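Long-range contact in protein Niban 2 (Homo sapiens, PDB 7CTP), which may suppress apoptosis and promote melanoma cell invasion in vitro, and carries a PH domain: residues N94-N102 / V110-S118. Residues are numbered along the deposited sequence; the frame is centred on the assembly and turned at random.
Sequences NYGLVLYEN and VPPRAVINS. With GOL (glycerol), chain D.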
# COMPACT_ATOMS: atom_id res chain seq x y z
N ASN A 94 -2.88 13.46 9.83
CA ASN A 94 -2.05 12.39 9.30
C ASN A 94 -2.65 11.01 9.52
O ASN A 94 -1.95 10.01 9.35
CB ASN A 94 -0.64 12.44 9.91
CG ASN A 94 -0.64 12.29 11.42
OD1 ASN A 94 -1.66 11.98 12.04
ND2 ASN A 94 0.53 12.50 12.02
N TYR A 95 -3.93 10.93 9.91
CA TYR A 95 -4.70 9.69 9.94
C TYR A 95 -4.21 8.70 11.00
O TYR A 95 -4.46 7.50 10.90
CB TYR A 95 -4.72 9.02 8.56
CG TYR A 95 -5.72 9.64 7.62
CD1 TYR A 95 -7.08 9.41 7.77
CD2 TYR A 95 -5.31 10.48 6.58
CE1 TYR A 95 -8.01 9.98 6.91
CE2 TYR A 95 -6.22 11.05 5.72
CZ TYR A 95 -7.57 10.80 5.89
OH TYR A 95 -8.49 11.37 5.03
N GLY A 96 -3.53 9.19 12.03
CA GLY A 96 -3.40 8.41 13.24
C GLY A 96 -4.74 8.33 13.95
O GLY A 96 -5.67 9.09 13.68
N LEU A 97 -4.87 7.36 14.84
CA LEU A 97 -6.05 7.25 15.69
C LEU A 97 -5.59 7.55 17.11
O LEU A 97 -4.81 6.79 17.70
CB LEU A 97 -6.69 5.86 15.57
CG LEU A 97 -7.86 5.58 16.50
CD1 LEU A 97 -8.99 6.59 16.29
CD2 LEU A 97 -8.35 4.16 16.31
N VAL A 98 -6.08 8.66 17.67
CA VAL A 98 -5.60 9.19 18.94
C VAL A 98 -6.72 9.13 19.96
O VAL A 98 -7.81 9.68 19.74
CB VAL A 98 -5.08 10.63 18.79
CG1 VAL A 98 -4.44 11.08 20.06
CG2 VAL A 98 -4.09 10.70 17.64
N LEU A 99 -6.47 8.46 21.09
CA LEU A 99 -7.47 8.24 22.13
C LEU A 99 -7.09 9.00 23.39
O LEU A 99 -6.00 8.81 23.94
CB LEU A 99 -7.60 6.74 22.42
CG LEU A 99 -7.79 5.83 21.20
CD1 LEU A 99 -7.82 4.37 21.62
CD2 LEU A 99 -9.07 6.19 20.47
N TYR A 100 -8.00 9.86 23.86
CA TYR A 100 -7.88 10.57 25.12
C TYR A 100 -8.89 10.03 26.12
O TYR A 100 -9.89 9.42 25.74
CB TYR A 100 -8.11 12.08 24.94
CG TYR A 100 -7.11 12.75 24.03
CD1 TYR A 100 -7.29 12.76 22.65
CD2 TYR A 100 -6.00 13.40 24.55
CE1 TYR A 100 -6.39 13.38 21.81
CE2 TYR A 100 -5.08 14.03 23.72
CZ TYR A 100 -5.29 14.02 22.35
OH TYR A 100 -4.39 14.63 21.52
N GLU A 101 -8.64 10.28 27.41
CA GLU A 101 -9.56 9.81 28.45
C GLU A 101 -10.96 10.35 28.22
O GLU A 101 -11.95 9.60 28.25
CB GLU A 101 -9.04 10.20 29.84
CG GLU A 101 -9.89 9.67 30.99
CD GLU A 101 -9.13 9.64 32.31
OE1 GLU A 101 -9.46 8.78 33.17
OE2 GLU A 101 -8.22 10.47 32.50
N ASN A 102 -11.07 11.65 27.97
CA ASN A 102 -12.32 12.28 27.57
C ASN A 102 -11.97 13.57 26.85
O ASN A 102 -10.79 13.94 26.76
CB ASN A 102 -13.26 12.52 28.77
CG ASN A 102 -12.53 13.07 29.98
OD1 ASN A 102 -11.75 14.02 29.88
ND2 ASN A 102 -12.79 12.48 31.14
N VAL A 110 -4.08 17.46 27.98
CA VAL A 110 -3.54 16.24 28.61
C VAL A 110 -3.02 15.31 27.52
O VAL A 110 -3.62 15.26 26.42
CB VAL A 110 -4.61 15.56 29.46
CG1 VAL A 110 -4.01 14.41 30.27
CG2 VAL A 110 -5.22 16.55 30.39
N PRO A 111 -1.92 14.60 27.75
CA PRO A 111 -1.41 13.64 26.76
C PRO A 111 -2.47 12.63 26.34
O PRO A 111 -3.37 12.31 27.13
CB PRO A 111 -0.27 12.93 27.52
CG PRO A 111 0.18 13.92 28.54
CD PRO A 111 -0.98 14.81 28.87
N PRO A 112 -2.37 12.09 25.13
CA PRO A 112 -3.27 11.00 24.74
C PRO A 112 -2.89 9.71 25.44
O PRO A 112 -1.73 9.48 25.81
CB PRO A 112 -3.07 10.89 23.23
CG PRO A 112 -1.69 11.43 22.99
CD PRO A 112 -1.49 12.51 24.02
N ARG A 113 -3.88 8.84 25.60
CA ARG A 113 -3.65 7.51 26.17
C ARG A 113 -3.07 6.54 25.15
O ARG A 113 -2.47 5.53 25.55
CB ARG A 113 -4.95 6.95 26.74
CG ARG A 113 -5.48 7.66 27.98
CD ARG A 113 -4.52 7.54 29.16
NE ARG A 113 -5.13 7.92 30.43
CZ ARG A 113 -5.81 7.09 31.22
NH1 ARG A 113 -6.33 7.52 32.36
NH2 ARG A 113 -5.98 5.82 30.86
N ALA A 114 -3.21 6.82 23.86
CA ALA A 114 -2.75 5.93 22.80
C ALA A 114 -2.69 6.72 21.49
O ALA A 114 -3.53 7.59 21.26
CB ALA A 114 -3.67 4.71 22.65
N VAL A 115 -1.71 6.40 20.65
CA VAL A 115 -1.60 6.95 19.30
C VAL A 115 -1.36 5.77 18.37
O VAL A 115 -0.31 5.12 18.44
CB VAL A 115 -0.47 7.97 19.17
CG1 VAL A 115 -0.38 8.47 17.74
CG2 VAL A 115 -0.68 9.14 20.13
N ILE A 116 -2.32 5.48 17.49
CA ILE A 116 -2.35 4.22 16.74
C ILE A 116 -2.13 4.49 15.25
O ILE A 116 -2.88 5.25 14.62
CB ILE A 116 -3.68 3.48 16.95
CG1 ILE A 116 -3.88 3.16 18.43
CG2 ILE A 116 -3.71 2.21 16.11
CD1 ILE A 116 -5.34 2.85 18.78
N ASN A 117 -1.10 3.86 14.69
CA ASN A 117 -0.93 3.77 13.24
C ASN A 117 -1.54 2.45 12.79
O ASN A 117 -1.14 1.38 13.26
CB ASN A 117 0.56 3.85 12.86
CG ASN A 117 0.81 3.68 11.37
OD1 ASN A 117 0.46 2.66 10.76
ND2 ASN A 117 1.46 4.67 10.76
N SER A 118 -2.53 2.51 11.90
CA SER A 118 -3.36 1.35 11.59
C SER A 118 -2.90 0.59 10.34
O SER A 118 -3.69 -0.17 9.77
CB SER A 118 -4.82 1.77 11.47
OG SER A 118 -4.97 2.77 10.47
C1 GOL D . 0.17 8.10 10.61
O1 GOL D . 0.66 8.60 9.39
C2 GOL D . 1.28 8.32 11.66
O2 GOL D . 2.06 7.19 11.85
C3 GOL D . 0.52 8.77 12.95
O3 GOL D . -0.05 7.64 13.52
O HOH W 1 -4.25 5.06 12.10
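A classic beta bulge closes the antiparallel pairing of Leu97-Tyr100 with Ala114-Ile116: Arg113 and Ala114 both face Leu99, whose O takes a bond from Arg113 N at 2.7 Å and a weak one from Ala114 N. Leu99 N returns a nearly straight bond to Ala114 O (3.1 Å, 170°), and Leu97 and Ile116 exchange both of theirs. Ile116 CG1 stands anti to its carbonyl carbon (chi1 -60°), and from there CD1 reaches both Leu99 CD1 and Leu97 CD2, each at 4.1 Å; these branched aliphatic chains suit the buried face, where Phe171 and Tyr169 meet them. The pair belongs to the PH domain, with strand 114-116 edging its antiparallel sheet and strand 97-100 next to strand 84-91. On the other face Val98 CG1 presses tightly on Pro112 CB (3.5 Å), part of a compact ring able to meet two side chains. The same CB lies over one face of the Tyr100 ring, a flat surface suited to this CH-pi contact, 4.0 Å from the centroid, while Val110 O meets the ring edge in plane, 3.3 Å from CE2. A serine in place of Tyr100 would probably leave Pro112 without its aromatic cover and the extended 110-112 segment freer to shift. The extended Glu101 chain brings both carboxylate oxygens about 3.5 Å from Arg113 NH1, a long salt bridge suited to this solvent-exposed end, with carboxylate and guanidinium planes 58° apart.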